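Local coordinates for protein inorganic pyrophosphatase (Coxiella burnetii, PDB 3TR4) that probably catalyses the magnesium-dependent hydrolysis of inorganic pyrophosphate to two phosphate ions, working as a homohexamer, at residues V110-V113 against K114-R117; V79-Q82 against P83-M87; G156-D159 against K160-K164. One frame throughout, in Å; residues are numbered along the deposited sequence.

Contact 1: residues V110-V113 against K114-R117; sequences VPVV and KACR
Ala-115 and Cys-116 fold back onto Val-112 through the backbone, and one carbonyl oxygen takes both amides. Val-112 O accepts from Ala-115 N at 3.0 Å, the donor standing well above the carbonyl plane, with a rather bent N-H angle of 134°. It also accepts from Cys-116 N at 3.0 Å, this time nearly in line with the C=O bond. Two donors on one oxygen pin the tight turn that begins where the strand stops. A water bridges the two ends of the turn, donating to Pro-111 O and to Cys-116 O.

Apolar side-chain contacts flank these bonds. The ring of Pro-111 lays its CB 3.7 Å from Cys-116 CB, and its CG is almost as near. Proline suits this place because it offers a compact apolar ring as the strand runs out. Ala-115 presents its methyl to Val-112, CB lying 4.0 Å from Val-112 CG2, and the small side chain suits a buried place, where Asp-44 of a neighbouring subunit also packs on it. Farther along, Val-113 CG1, anti to its own backbone N (chi1 175°), meets Arg-117 CD at 4.1 Å, the two side chains crossing obliquely. Here the methylene part of the exposed arginine does the touching.

The turn terminates strand 106-111, which is held beside strand 86-99 by backbone bonds of Val-110 to Arg-90 and, just past its end, of Val-112 to Arg-88. Phe-46 of a neighbouring subunit packs on Pro-111 and Cys-116, and the loop then leads on toward helix 130-142.

Contact 2: residues V79-Q82 against P83-M87; sequences VPVQ and PGVLM
With chi1 near 173° in Val-81 and much the same in Val-85, each valine sets CG1 anti to its backbone N, and the two side chains meet at about a right angle. Val-81 CG1 lies 3.9 Å from Val-85 CB and about as far from Val-85 CG1. The other methyl, Val-81 CG2, meets the selenium of Met-87, a selenomethionine, at 4.0 Å (atom SE). That side chain leaves with chi1 61°, its CG between backbone N and carbonyl carbon, and a bend at chi3 follows. Branched valines fill the inside of the bend with short, stiff groups, while the long, flexible Met-87 reaches back from two residues beyond Val-85.

Gln-82 borders the bend in another way. Its CG lies 3.5 Å from Pro-83 CD, the aliphatic root of the side chain running alongside that edge of the next residue. The amide end goes farther out, NE2 making a weak hydrogen bond to Pro-83 O of a neighbouring subunit. Gln-82 O accepts from Val-85 N at 3.3 Å, the donor tilted from the carbonyl plane, and Val-85 CG2 comes to 3.2 Å from the same oxygen.

This bond closes a type II beta turn from Gln-82 to Val-85. Pro-83 takes the second position, where its ring fixes phi near that of the turn. Gly-84 takes the third, with a positive phi (99°) at which a side chain would press on the preceding carbonyl oxygen. A Pro-Gly pair is classic for these central positions, and here the turn leads the loop after strand 72-75 into strand 86-99 of the pyrophosphatase sheet.

Contact 3: residues G156-D159 against K160-K164; sequences GWED and KEAAK
Glu-158 meets Ala-162 through its CB, which lies 3.6 Å from Ala-162 CB. Its chi1 points CG away from Ala-162, and the bend at chi2 keeps the carboxylate off the helix. Glutamate suits such an exposed strand position: its first methylene can touch the helix while its charged end stays on the surface. Ala-162 has a methyl small enough to sit against the strand, 3.3 Å from Asp-159 O, and it also touches Ile-94 of strand 86-99.

Asp-159, next in the chain, sits at the change from strand to helix, at the N-cap position. Its chi1 of 61° puts CG between the backbone N and the carbonyl carbon and folds the short side chain back over the first helical turn. There OD1 accepts from Ala-162 N at 3.0 Å, in a fairly straight bond (157°) that meets the oxygen nearly along its C-O axis. The same oxygen is 3.4 Å from Glu-161 CB. The main chain supplies a second bond: Asp-159 O takes Ala-163 N at 3.0 Å, which starts the i to i+4 pattern that Lys-164 N continues to Lys-160 O. A carboxylate at this end would probably also interact favourably with the helix dipole. Aspartate suits the N-cap because its short side chain can fold back onto the amides of the first turn, which lack acceptors from a preceding helical turn.

Lys-160 turns its long chain away, and its NZ forms a salt bridge with Asp-15 and a hydrogen bond to Ala-91 O, tying the first turn to Asp-15 and to strand 86-99.

Together these features make Asp-159 a textbook N-cap. The segments' axes stand at 86° to each other, so the chain turns sharply from strand 152-159 of the central sheet into the C-terminal helix 160-175.

In the fold
Along the chain the order is contact 2, contact 1, contact 3, and all reach the same mixed sheet. Contacts 1 and 2, with centres 14 Å apart, touch directly: Pro-111 CG packs on Met-87 CE at 3.9 Å, joining the ends of neighbouring strands 106-111 and 86-99. Both also face a neighbouring subunit of the hexamer. Contact 3 lies across the chain's centre from contact 2, their centres about 24 Å apart, and no other subunit touches it. The manganese ligands are Asp-67, Asp-72 and Asp-104; the side chain of Ala-163 is about 11 Å from that of Asp-72. Pro-83 lies about 9 Å, between side chains, from Lys-31 and Tyr-57, predicted substrate-binding residues.

Contact 1: residues V110-V113 against K114-R117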
ATOM      1  N   VAL B 110      -7.823 -19.583 -14.559  1.00 26.76           N
ATOM      2  CA  VAL B 110      -7.801 -19.562 -13.099  1.00 20.35           C
ATOM      3  C   VAL B 110      -6.711 -20.529 -12.642  1.00 19.60           C
ATOM      4  O   VAL B 110      -6.273 -21.371 -13.422  1.00 21.66           O
ATOM      5  CB  VAL B 110      -9.153 -19.996 -12.497  1.00 23.01           C
ATOM      6  CG1 VAL B 110     -10.197 -18.894 -12.664  1.00 23.85           C
ATOM      7  CG2 VAL B 110      -9.626 -21.289 -13.138  1.00 19.19           C
ATOM      8  N   PRO B 111      -6.264 -20.420 -11.379  1.00 20.27           N
ATOM      9  CA  PRO B 111      -5.212 -21.346 -10.942  1.00 18.97           C
ATOM     10  C   PRO B 111      -5.723 -22.782 -10.966  1.00 24.93           C
ATOM     11  O   PRO B 111      -6.936 -22.993 -10.867  1.00 20.25           O
ATOM     12  CB  PRO B 111      -4.941 -20.912  -9.496  1.00 19.98           C
ATOM     13  CG  PRO B 111      -5.458 -19.506  -9.405  1.00 17.91           C
ATOM     14  CD  PRO B 111      -6.650 -19.479 -10.313  1.00 21.53           C
ATOM     15  N   VAL B 112      -4.827 -23.754 -11.110  1.00 26.57           N
ATOM     16  CA  VAL B 112      -5.228 -25.152 -10.996  1.00 26.83           C
ATOM     17  C   VAL B 112      -5.838 -25.371  -9.615  1.00 25.87           C
ATOM     18  O   VAL B 112      -5.557 -24.621  -8.681  1.00 25.54           O
ATOM     19  CB  VAL B 112      -4.051 -26.127 -11.217  1.00 28.28           C
ATOM     20  CG1 VAL B 112      -3.546 -26.040 -12.659  1.00 27.94           C
ATOM     21  CG2 VAL B 112      -2.928 -25.850 -10.231  1.00 27.53           C
ATOM     22  N   VAL B 113      -6.683 -26.389  -9.487  1.00 25.29           N
ATOM     23  CA  VAL B 113      -7.391 -26.631  -8.229  1.00 28.13           C
ATOM     24  C   VAL B 113      -6.441 -26.774  -7.039  1.00 31.49           C
ATOM     25  O   VAL B 113      -6.693 -26.231  -5.964  1.00 29.31           O
ATOM     26  CB  VAL B 113      -8.299 -27.871  -8.320  1.00 30.17           C
ATOM     27  CG1 VAL B 113      -8.926 -28.165  -6.970  1.00 33.30           C
ATOM     28  CG2 VAL B 113      -9.372 -27.659  -9.387  1.00 29.06           C
ATOM     29  N   LYS B 114      -5.349 -27.507  -7.242  1.00 30.91           N
ATOM     30  CA  LYS B 114      -4.333 -27.684  -6.210  1.00 35.55           C
ATOM     31  C   LYS B 114      -3.880 -26.362  -5.600  1.00 33.64           C
ATOM     32  O   LYS B 114      -3.638 -26.274  -4.394  1.00 33.82           O
ATOM     33  CB  LYS B 114      -3.120 -28.415  -6.789  1.00 47.01           C
ATOM     34  CG  LYS B 114      -1.860 -28.296  -5.943  1.00 57.54           C
ATOM     35  CD  LYS B 114      -0.649 -28.853  -6.676  1.00 66.84           C
ATOM     36  CE  LYS B 114      -0.876 -30.300  -7.097  1.00 75.65           C
ATOM     37  NZ  LYS B 114       0.285 -30.860  -7.844  1.00 79.94           N
ATOM     38  N   ALA B 115      -3.756 -25.338  -6.439  1.00 28.88           N
ATOM     39  CA  ALA B 115      -3.254 -24.041  -5.997  1.00 29.95           C
ATOM     40  C   ALA B 115      -4.367 -23.145  -5.461  1.00 35.08           C
ATOM     41  O   ALA B 115      -4.126 -22.278  -4.621  1.00 35.64           O
ATOM     42  CB  ALA B 115      -2.504 -23.349  -7.125  1.00 31.18           C
ATOM     43  N   CYS B 116      -5.588 -23.351  -5.945  1.00 33.52           N
ATOM     44  CA  CYS B 116      -6.719 -22.555  -5.479  1.00 30.40           C
ATOM     45  C   CYS B 116      -7.995 -23.383  -5.343  1.00 30.57           C
ATOM     46  O   CYS B 116      -8.771 -23.501  -6.289  1.00 24.60           O
ATOM     47  CB  CYS B 116      -6.960 -21.362  -6.407  1.00 30.16           C
ATOM     48  SG  CYS B 116      -8.154 -20.163  -5.767  1.00 34.22           S
ATOM     49  N   ARG B 117      -8.202 -23.947  -4.156  1.00 30.49           N
ATOM     50  CA  ARG B 117      -9.401 -24.727  -3.858  1.00 34.94           C
ATOM     51  C   ARG B 117     -10.676 -23.918  -4.040  1.00 32.21           C
ATOM     52  O   ARG B 117     -11.688 -24.437  -4.509  1.00 31.00           O
ATOM     53  CB  ARG B 117      -9.348 -25.249  -2.422  1.00 42.09           C
ATOM     54  CG  ARG B 117      -8.633 -26.564  -2.265  1.00 52.34           C
ATOM     55  CD  ARG B 117      -9.421 -27.690  -2.903  1.00 58.13           C
ATOM     56  NE  ARG B 117      -8.738 -28.964  -2.719  1.00 59.51           N
ATOM     57  CZ  ARG B 117      -8.939 -29.775  -1.687  1.00 58.70           C
ATOM     58  NH1 ARG B 117      -9.817 -29.457  -0.745  1.00 57.84           N
ATOM     59  NH2 ARG B 117      -8.266 -30.912  -1.602  1.00 60.79           N
TER
HETATM   60  O   HOH W   1      -9.087 -23.569  -9.052  1.00 25.49           O

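Contact 2: residues V79-Q82 against P83-M87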
ATOM      1  N   VAL B  79      -6.046 -12.973  -4.850  1.00 26.37           N
ATOM      2  CA  VAL B  79      -5.260 -11.762  -4.624  1.00 30.54           C
ATOM      3  C   VAL B  79      -4.188 -11.602  -5.704  1.00 28.94           C
ATOM      4  O   VAL B  79      -3.798 -12.580  -6.342  1.00 28.64           O
ATOM      5  CB  VAL B  79      -4.605 -11.765  -3.233  1.00 28.21           C
ATOM      6  CG1 VAL B  79      -5.665 -11.757  -2.146  1.00 27.50           C
ATOM      7  CG2 VAL B  79      -3.712 -12.973  -3.089  1.00 28.13           C
ATOM      8  N   PRO B  80      -3.708 -10.362  -5.911  1.00 21.63           N
ATOM      9  CA  PRO B  80      -2.738 -10.116  -6.987  1.00 20.97           C
ATOM     10  C   PRO B  80      -1.475 -10.971  -6.847  1.00 24.05           C
ATOM     11  O   PRO B  80      -1.043 -11.275  -5.735  1.00 21.18           O
ATOM     12  CB  PRO B  80      -2.394  -8.630  -6.821  1.00 21.38           C
ATOM     13  CG  PRO B  80      -3.552  -8.044  -6.068  1.00 25.08           C
ATOM     14  CD  PRO B  80      -4.025  -9.137  -5.155  1.00 22.05           C
ATOM     15  N   VAL B  81      -0.899 -11.359  -7.980  1.00 23.70           N
ATOM     16  CA  VAL B  81       0.350 -12.115  -8.005  1.00 25.91           C
ATOM     17  C   VAL B  81       1.497 -11.202  -8.452  1.00 25.50           C
ATOM     18  O   VAL B  81       1.326 -10.381  -9.354  1.00 27.61           O
ATOM     19  CB  VAL B  81       0.254 -13.319  -8.969  1.00 24.70           C
ATOM     20  CG1 VAL B  81       1.603 -14.003  -9.116  1.00 21.51           C
ATOM     21  CG2 VAL B  81      -0.809 -14.309  -8.491  1.00 24.46           C
ATOM     22  N   GLN B  82       2.661 -11.344  -7.822  1.00 24.33           N
ATOM     23  CA  GLN B  82       3.818 -10.501  -8.137  1.00 25.12           C
ATOM     24  C   GLN B  82       4.350 -10.735  -9.555  1.00 16.19           C
ATOM     25  O   GLN B  82       4.520 -11.876  -9.977  1.00 24.54           O
ATOM     26  CB  GLN B  82       4.940 -10.737  -7.114  1.00 30.99           C
ATOM     27  CG  GLN B  82       6.279 -10.079  -7.459  1.00 35.98           C
ATOM     28  CD  GLN B  82       7.325 -10.275  -6.374  1.00 34.45           C
ATOM     29  OE1 GLN B  82       7.191  -9.751  -5.269  1.00 41.79           O
ATOM     30  NE2 GLN B  82       8.371 -11.034  -6.682  1.00 32.82           N
ATOM     31  N   PRO B  83       4.630  -9.646 -10.290  1.00 19.60           N
ATOM     32  CA  PRO B  83       5.195  -9.773 -11.639  1.00 20.38           C
ATOM     33  C   PRO B  83       6.477 -10.593 -11.616  1.00 25.03           C
ATOM     34  O   PRO B  83       7.284 -10.431 -10.699  1.00 26.10           O
ATOM     35  CB  PRO B  83       5.528  -8.327 -12.017  1.00 22.21           C
ATOM     36  CG  PRO B  83       4.636  -7.495 -11.181  1.00 27.95           C
ATOM     37  CD  PRO B  83       4.479  -8.238  -9.885  1.00 23.96           C
ATOM     38  N   GLY B  84       6.659 -11.458 -12.609  1.00 22.42           N
ATOM     39  CA  GLY B  84       7.871 -12.249 -12.715  1.00 25.34           C
ATOM     40  C   GLY B  84       7.693 -13.655 -12.179  1.00 26.87           C
ATOM     41  O   GLY B  84       8.572 -14.504 -12.325  1.00 30.63           O
ATOM     42  N   VAL B  85       6.543 -13.898 -11.562  1.00 25.96           N
ATOM     43  CA  VAL B  85       6.248 -15.188 -10.955  1.00 26.56           C
ATOM     44  C   VAL B  85       5.575 -16.127 -11.953  1.00 22.42           C
ATOM     45  O   VAL B  85       4.767 -15.698 -12.772  1.00 26.08           O
ATOM     46  CB  VAL B  85       5.354 -15.010  -9.711  1.00 32.13           C
ATOM     47  CG1 VAL B  85       4.846 -16.352  -9.210  1.00 32.83           C
ATOM     48  CG2 VAL B  85       6.122 -14.279  -8.619  1.00 31.27           C
ATOM     49  N   LEU B  86       5.924 -17.406 -11.889  1.00 19.63           N
ATOM     50  CA  LEU B  86       5.305 -18.412 -12.747  1.00 22.78           C
ATOM     51  C   LEU B  86       4.211 -19.138 -11.971  1.00 28.24           C
ATOM     52  O   LEU B  86       4.357 -19.393 -10.780  1.00 33.53           O
ATOM     53  CB  LEU B  86       6.356 -19.406 -13.246  1.00 25.08           C
ATOM     54  CG  LEU B  86       5.939 -20.386 -14.346  1.00 37.83           C
ATOM     55  CD1 LEU B  86       7.156 -20.895 -15.100  1.00 39.87           C
ATOM     56  CD2 LEU B  86       5.128 -21.545 -13.780  1.00 42.65           C
HETATM   57  N   MSE B  87       3.112 -19.458 -12.643  1.00 23.82           N
HETATM   58  CA  MSE B  87       2.025 -20.187 -12.002  1.00 26.69           C
HETATM   59  C   MSE B  87       1.346 -21.151 -12.966  1.00 27.74           C
HETATM   60  O   MSE B  87       1.383 -20.964 -14.183  1.00 25.32           O
HETATM   61  CB  MSE B  87       1.007 -19.220 -11.390  1.00 24.64           C
HETATM   62  CG  MSE B  87       0.333 -18.291 -12.382  1.00 26.44           C
HETATM   63 SE   MSE B  87      -0.798 -16.971 -11.475  1.00 32.84          SE
HETATM   64  CE  MSE B  87      -1.984 -18.200 -10.524  1.00 16.93           C
TER

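Contact 3: residues G156-D159 against K160-K164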
ATOM      1  N   GLY B 156     -15.695 -10.378 -28.374  1.00 34.83           N
ATOM      2  CA  GLY B 156     -16.548 -11.168 -27.505  1.00 34.86           C
ATOM      3  C   GLY B 156     -15.794 -12.271 -26.789  1.00 38.00           C
ATOM      4  O   GLY B 156     -14.575 -12.387 -26.913  1.00 40.53           O
ATOM      5  N   TRP B 157     -16.526 -13.079 -26.032  1.00 32.61           N
ATOM      6  CA  TRP B 157     -15.942 -14.212 -25.326  1.00 31.52           C
ATOM      7  C   TRP B 157     -16.270 -15.527 -26.027  1.00 35.55           C
ATOM      8  O   TRP B 157     -17.412 -15.756 -26.424  1.00 31.94           O
ATOM      9  CB  TRP B 157     -16.462 -14.263 -23.890  1.00 36.43           C
ATOM     10  CG  TRP B 157     -16.079 -13.069 -23.080  1.00 35.80           C
ATOM     11  CD1 TRP B 157     -16.793 -11.917 -22.928  1.00 37.11           C
ATOM     12  CD2 TRP B 157     -14.887 -12.908 -22.306  1.00 31.54           C
ATOM     13  NE1 TRP B 157     -16.117 -11.049 -22.109  1.00 39.78           N
ATOM     14  CE2 TRP B 157     -14.944 -11.634 -21.714  1.00 35.36           C
ATOM     15  CE3 TRP B 157     -13.779 -13.721 -22.058  1.00 29.32           C
ATOM     16  CZ2 TRP B 157     -13.934 -11.151 -20.887  1.00 36.06           C
ATOM     17  CZ3 TRP B 157     -12.778 -13.242 -21.240  1.00 33.71           C
ATOM     18  CH2 TRP B 157     -12.861 -11.967 -20.662  1.00 38.41           C
ATOM     19  N   GLU B 158     -15.266 -16.386 -26.180  1.00 30.65           N
ATOM     20  CA  GLU B 158     -15.480 -17.732 -26.702  1.00 35.78           C
ATOM     21  C   GLU B 158     -15.174 -18.760 -25.617  1.00 31.08           C
ATOM     22  O   GLU B 158     -14.594 -18.426 -24.585  1.00 28.28           O
ATOM     23  CB  GLU B 158     -14.614 -17.989 -27.936  1.00 43.08           C
ATOM     24  CG  GLU B 158     -14.860 -17.034 -29.093  1.00 60.06           C
ATOM     25  CD  GLU B 158     -16.169 -17.298 -29.814  1.00 79.64           C
ATOM     26  OE1 GLU B 158     -16.126 -17.641 -31.015  1.00 87.06           O
ATOM     27  OE2 GLU B 158     -17.240 -17.155 -29.185  1.00 86.21           O
ATOM     28  N   ASP B 159     -15.545 -20.010 -25.864  1.00 31.09           N
ATOM     29  CA  ASP B 159     -15.502 -21.041 -24.830  1.00 38.45           C
ATOM     30  C   ASP B 159     -14.150 -21.739 -24.680  1.00 41.60           C
ATOM     31  O   ASP B 159     -13.195 -21.456 -25.412  1.00 33.51           O
ATOM     32  CB  ASP B 159     -16.615 -22.073 -25.054  1.00 43.22           C
ATOM     33  CG  ASP B 159     -16.496 -22.789 -26.391  1.00 52.15           C
ATOM     34  OD1 ASP B 159     -15.358 -22.987 -26.872  1.00 52.49           O
ATOM     35  OD2 ASP B 159     -17.544 -23.160 -26.960  1.00 58.64           O
ATOM     36  N   LYS B 160     -14.089 -22.656 -23.719  1.00 30.62           N
ATOM     37  CA  LYS B 160     -12.864 -23.381 -23.394  1.00 34.32           C
ATOM     38  C   LYS B 160     -12.278 -24.107 -24.603  1.00 34.09           C
ATOM     39  O   LYS B 160     -11.062 -24.143 -24.782  1.00 34.15           O
ATOM     40  CB  LYS B 160     -13.136 -24.366 -22.253  1.00 37.97           C
ATOM     41  CG  LYS B 160     -11.922 -25.127 -21.735  1.00 36.32           C
ATOM     42  CD  LYS B 160     -12.350 -26.068 -20.610  1.00 45.48           C
ATOM     43  CE  LYS B 160     -11.271 -27.080 -20.268  1.00 52.39           C
ATOM     44  NZ  LYS B 160     -10.022 -26.416 -19.809  1.00 59.00           N
ATOM     45  N   GLU B 161     -13.143 -24.683 -25.432  1.00 33.40           N
ATOM     46  CA  GLU B 161     -12.693 -25.363 -26.642  1.00 38.47           C
ATOM     47  C   GLU B 161     -11.978 -24.401 -27.590  1.00 34.73           C
ATOM     48  O   GLU B 161     -10.972 -24.757 -28.203  1.00 35.24           O
ATOM     49  CB  GLU B 161     -13.865 -26.040 -27.359  1.00 45.10           C
ATOM     50  CG  GLU B 161     -13.484 -26.669 -28.691  1.00 56.12           C
ATOM     51  CD  GLU B 161     -12.350 -27.670 -28.559  1.00 65.82           C
ATOM     52  OE1 GLU B 161     -12.323 -28.413 -27.555  1.00 66.92           O
ATOM     53  OE2 GLU B 161     -11.481 -27.705 -29.458  1.00 70.10           O
ATOM     54  N   ALA B 162     -12.499 -23.184 -27.706  1.00 34.05           N
ATOM     55  CA  ALA B 162     -11.846 -22.159 -28.515  1.00 43.84           C
ATOM     56  C   ALA B 162     -10.486 -21.804 -27.926  1.00 44.36           C
ATOM     57  O   ALA B 162      -9.513 -21.619 -28.658  1.00 32.57           O
ATOM     58  CB  ALA B 162     -12.717 -20.920 -28.627  1.00 37.92           C
ATOM     59  N   ALA B 163     -10.415 -21.715 -26.601  1.00 30.80           N
ATOM     60  CA  ALA B 163      -9.157 -21.380 -25.940  1.00 31.51           C
ATOM     61  C   ALA B 163      -8.119 -22.459 -26.224  1.00 30.46           C
ATOM     62  O   ALA B 163      -6.950 -22.164 -26.488  1.00 29.79           O
ATOM     63  CB  ALA B 163      -9.366 -21.214 -24.437  1.00 27.95           C
ATOM     64  N   LYS B 164      -8.565 -23.709 -26.175  1.00 31.17           N
ATOM     65  CA  LYS B 164      -7.708 -24.856 -26.444  1.00 36.14           C
ATOM     66  C   LYS B 164      -7.125 -24.803 -27.854  1.00 38.17           C
ATOM     67  O   LYS B 164      -5.922 -24.989 -28.043  1.00 38.96           O
ATOM     68  CB  LYS B 164      -8.496 -26.151 -26.248  1.00 34.87           C
ATOM     69  CG  LYS B 164      -7.693 -27.425 -26.443  1.00 37.04           C
ATOM     70  CD  LYS B 164      -8.495 -28.627 -25.974  1.00 45.98           C
ATOM     71  CE  LYS B 164      -7.671 -29.898 -26.017  1.00 55.30           C
ATOM     72  NZ  LYS B 164      -8.339 -31.002 -25.279  1.00 59.33           N
TER